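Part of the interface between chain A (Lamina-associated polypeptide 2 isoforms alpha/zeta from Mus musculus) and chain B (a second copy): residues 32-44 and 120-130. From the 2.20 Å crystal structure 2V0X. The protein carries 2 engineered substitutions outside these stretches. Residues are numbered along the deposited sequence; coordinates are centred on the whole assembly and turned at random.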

# COMPACT_ATOMS: atom_id res chain seq x y z
N SER A 32 -16.49 7.28 15.89
CA SER A 32 -15.13 7.64 15.50
C SER A 32 -14.07 6.59 15.84
O SER A 32 -14.12 5.96 16.90
CB SER A 32 -14.74 8.97 16.13
OG SER A 32 -14.73 8.90 17.55
N PHE A 33 -13.11 6.43 14.94
CA PHE A 33 -12.01 5.48 15.12
C PHE A 33 -10.74 6.33 15.05
O PHE A 33 -10.28 6.69 13.96
CB PHE A 33 -12.03 4.42 14.01
CG PHE A 33 -10.98 3.35 14.17
CD1 PHE A 33 -11.23 2.22 14.93
CD2 PHE A 33 -9.73 3.49 13.55
CE1 PHE A 33 -10.25 1.23 15.09
CE2 PHE A 33 -8.74 2.51 13.70
CZ PHE A 33 -9.00 1.38 14.47
N PRO A 34 -10.19 6.73 16.21
CA PRO A 34 -8.98 7.55 16.26
C PRO A 34 -7.74 6.82 15.77
O PRO A 34 -7.60 5.60 15.95
CB PRO A 34 -8.88 7.91 17.74
CG PRO A 34 -9.42 6.68 18.41
CD PRO A 34 -10.64 6.38 17.57
N LEU A 35 -6.85 7.57 15.13
CA LEU A 35 -5.62 6.97 14.64
C LEU A 35 -4.68 6.70 15.81
O LEU A 35 -4.43 7.58 16.64
CB LEU A 35 -4.95 7.84 13.58
CG LEU A 35 -4.06 7.01 12.65
CD1 LEU A 35 -4.86 5.81 12.14
CD2 LEU A 35 -3.58 7.84 11.49
N HIS A 36 -4.27 5.45 15.91
CA HIS A 36 -3.36 4.94 16.93
C HIS A 36 -2.10 5.82 16.93
O HIS A 36 -1.54 6.12 15.87
CB HIS A 36 -3.03 3.49 16.56
CG HIS A 36 -2.27 2.73 17.60
ND1 HIS A 36 -2.88 1.89 18.51
CD2 HIS A 36 -0.94 2.63 17.82
CE1 HIS A 36 -1.96 1.31 19.25
NE2 HIS A 36 -0.77 1.73 18.86
N GLU A 37 -1.63 6.20 18.11
CA GLU A 37 -0.45 7.03 18.23
C GLU A 37 0.82 6.38 17.66
O GLU A 37 1.67 7.06 17.08
CB GLU A 37 -0.24 7.44 19.70
CG GLU A 37 0.51 8.74 19.87
CD GLU A 37 -0.34 9.97 19.51
OE1 GLU A 37 -1.57 9.95 19.74
OE2 GLU A 37 0.25 10.95 19.03
N SER A 38 0.97 5.07 17.80
CA SER A 38 2.15 4.41 17.24
C SER A 38 2.13 4.40 15.71
O SER A 38 3.17 4.41 15.07
CB SER A 38 2.32 3.00 17.80
OG SER A 38 2.66 3.07 19.17
N ILE A 39 0.93 4.41 15.12
CA ILE A 39 0.82 4.46 13.66
C ILE A 39 1.32 5.82 13.16
O ILE A 39 2.13 5.89 12.24
CB ILE A 39 -0.64 4.19 13.18
CG1 ILE A 39 -0.97 2.71 13.42
CG2 ILE A 39 -0.78 4.51 11.68
CD1 ILE A 39 -2.43 2.32 13.14
N LEU A 40 0.94 6.88 13.86
CA LEU A 40 1.34 8.24 13.52
C LEU A 40 2.85 8.39 13.64
O LEU A 40 3.49 9.04 12.81
CB LEU A 40 0.67 9.24 14.47
CG LEU A 40 -0.87 9.27 14.54
CD1 LEU A 40 -1.34 10.18 15.68
CD2 LEU A 40 -1.45 9.76 13.23
N LYS A 41 3.41 7.78 14.67
CA LYS A 41 4.83 7.84 14.92
C LYS A 41 5.60 7.14 13.79
O LYS A 41 6.64 7.62 13.34
CB LYS A 41 5.15 7.22 16.29
CG LYS A 41 6.41 7.76 16.95
CD LYS A 41 7.64 6.98 16.57
CE LYS A 41 8.90 7.80 16.81
NZ LYS A 41 8.90 9.02 15.95
N VAL A 42 5.07 6.01 13.34
CA VAL A 42 5.70 5.25 12.26
C VAL A 42 5.70 6.09 10.99
O VAL A 42 6.74 6.27 10.34
CB VAL A 42 4.95 3.92 12.01
CG1 VAL A 42 5.51 3.20 10.81
CG2 VAL A 42 5.06 3.02 13.21
N VAL A 43 4.55 6.67 10.67
CA VAL A 43 4.43 7.49 9.47
C VAL A 43 5.39 8.69 9.52
O VAL A 43 6.14 8.93 8.58
CB VAL A 43 2.96 7.95 9.28
CG1 VAL A 43 2.85 8.93 8.12
CG2 VAL A 43 2.07 6.74 9.03
N GLU A 44 5.40 9.40 10.66
CA GLU A 44 6.23 10.58 10.85
C GLU A 44 7.72 10.30 10.74
O GLU A 44 8.47 11.13 10.23
CB GLU A 44 5.94 11.22 12.22
CG GLU A 44 6.81 12.44 12.52
CD GLU A 44 6.65 12.96 13.94
OE1 GLU A 44 7.05 12.25 14.90
OE2 GLU A 44 6.15 14.09 14.10
N ALA B 120 -4.73 2.04 1.96
CA ALA B 120 -4.16 0.79 2.50
C ALA B 120 -3.74 1.02 3.96
O ALA B 120 -3.86 0.14 4.81
CB ALA B 120 -2.96 0.38 1.66
N LEU B 121 -3.33 2.24 4.27
CA LEU B 121 -2.94 2.61 5.63
C LEU B 121 -4.19 2.58 6.53
O LEU B 121 -4.13 2.07 7.65
CB LEU B 121 -2.32 4.01 5.61
CG LEU B 121 -1.57 4.75 6.71
CD1 LEU B 121 -2.28 4.67 8.03
CD2 LEU B 121 -0.17 4.22 6.82
N GLN B 122 -5.31 3.12 6.04
CA GLN B 122 -6.54 3.11 6.85
C GLN B 122 -6.97 1.68 7.14
O GLN B 122 -7.45 1.38 8.22
CB GLN B 122 -7.72 3.80 6.13
CG GLN B 122 -7.67 5.30 6.25
CD GLN B 122 -8.82 5.96 5.53
OE1 GLN B 122 -10.00 5.71 5.83
NE2 GLN B 122 -8.50 6.78 4.55
N ILE B 123 -6.87 0.83 6.14
CA ILE B 123 -7.23 -0.57 6.30
C ILE B 123 -6.26 -1.20 7.32
O ILE B 123 -6.70 -1.86 8.26
CB ILE B 123 -7.11 -1.32 4.94
CG1 ILE B 123 -8.13 -0.76 3.95
CG2 ILE B 123 -7.37 -2.83 5.15
CD1 ILE B 123 -7.95 -1.28 2.49
N ALA B 124 -4.96 -0.97 7.15
CA ALA B 124 -3.96 -1.55 8.07
C ALA B 124 -4.22 -1.15 9.50
O ALA B 124 -4.06 -1.97 10.41
CB ALA B 124 -2.53 -1.17 7.66
N ALA B 125 -4.58 0.12 9.70
CA ALA B 125 -4.89 0.65 11.03
C ALA B 125 -6.02 -0.17 11.66
O ALA B 125 -5.96 -0.52 12.84
CB ALA B 125 -5.31 2.14 10.95
N HIS B 126 -7.05 -0.46 10.87
CA HIS B 126 -8.16 -1.26 11.38
C HIS B 126 -7.70 -2.67 11.65
O HIS B 126 -8.08 -3.27 12.65
CB HIS B 126 -9.33 -1.25 10.39
CG HIS B 126 -10.19 -0.03 10.51
ND1 HIS B 126 -11.37 -0.02 11.22
CD2 HIS B 126 -10.00 1.24 10.08
CE1 HIS B 126 -11.87 1.21 11.23
NE2 HIS B 126 -11.05 1.99 10.54
N THR B 127 -6.83 -3.19 10.79
CA THR B 127 -6.30 -4.54 10.97
C THR B 127 -5.53 -4.66 12.29
O THR B 127 -5.69 -5.65 13.00
CB THR B 127 -5.42 -4.96 9.76
OG1 THR B 127 -6.23 -5.00 8.59
CG2 THR B 127 -4.83 -6.35 9.97
N ALA B 128 -4.74 -3.64 12.65
CA ALA B 128 -4.00 -3.69 13.91
C ALA B 128 -4.99 -3.74 15.08
O ALA B 128 -4.87 -4.60 15.96
CB ALA B 128 -3.03 -2.49 14.04
N PHE B 129 -6.01 -2.88 15.02
CA PHE B 129 -7.03 -2.84 16.06
C PHE B 129 -7.72 -4.20 16.23
O PHE B 129 -7.84 -4.70 17.33
CB PHE B 129 -8.08 -1.77 15.76
CG PHE B 129 -9.27 -1.83 16.67
CD1 PHE B 129 -9.18 -1.39 17.98
CD2 PHE B 129 -10.47 -2.39 16.24
CE1 PHE B 129 -10.26 -1.52 18.86
CE2 PHE B 129 -11.56 -2.52 17.09
CZ PHE B 129 -11.46 -2.09 18.41
N VAL B 130 -8.23 -4.75 15.14
CA VAL B 130 -8.90 -6.05 15.17
C VAL B 130 -7.94 -7.18 15.62
O VAL B 130 -8.32 -8.02 16.43
CB VAL B 130 -9.53 -6.37 13.78
CG1 VAL B 130 -10.09 -7.80 13.74
CG2 VAL B 130 -10.69 -5.38 13.48

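What do the aromatic residues contribute? F33(A), with chi1 in the t well, points its side chain toward the chain B helix and lays one ring face on the imidazole of H126(B). The rings stack face to face, centroids 4.0 Å apart and planes at 18°, with F33(A) CD2 3.6 Å from H126(B) NE2. The edge of the same ring meets F129(B) in an offset edge-to-face arrangement, planes at 85°, and F33(A) CZ comes within 3.5 Å of F129(B) CB. A flat ring suits this place because its face and edge can both be used.

How do the aliphatic side chains pack? A125(B) carries only a methyl group, which leaves room for longer side chains to approach: I39(A) CD1 lies 3.6 Å from A125(B) CB, and L35(A) CD1 lies 3.9 Å from that same atom. One turn earlier on the chain B helix, L121(B) spreads its two methyls, CD1 being 3.9 Å from I39(A) CG2 and CD2 4.0 Å from V43(A) CG2.

Do polar bonds join the stretches? No hydrogen bond or salt bridge crosses between them. The contact, burying 381 Å² in all, rests on apolar packing and aromatic pairing, while H126(B) NE2 is hydrogen-bonded elsewhere in the structure.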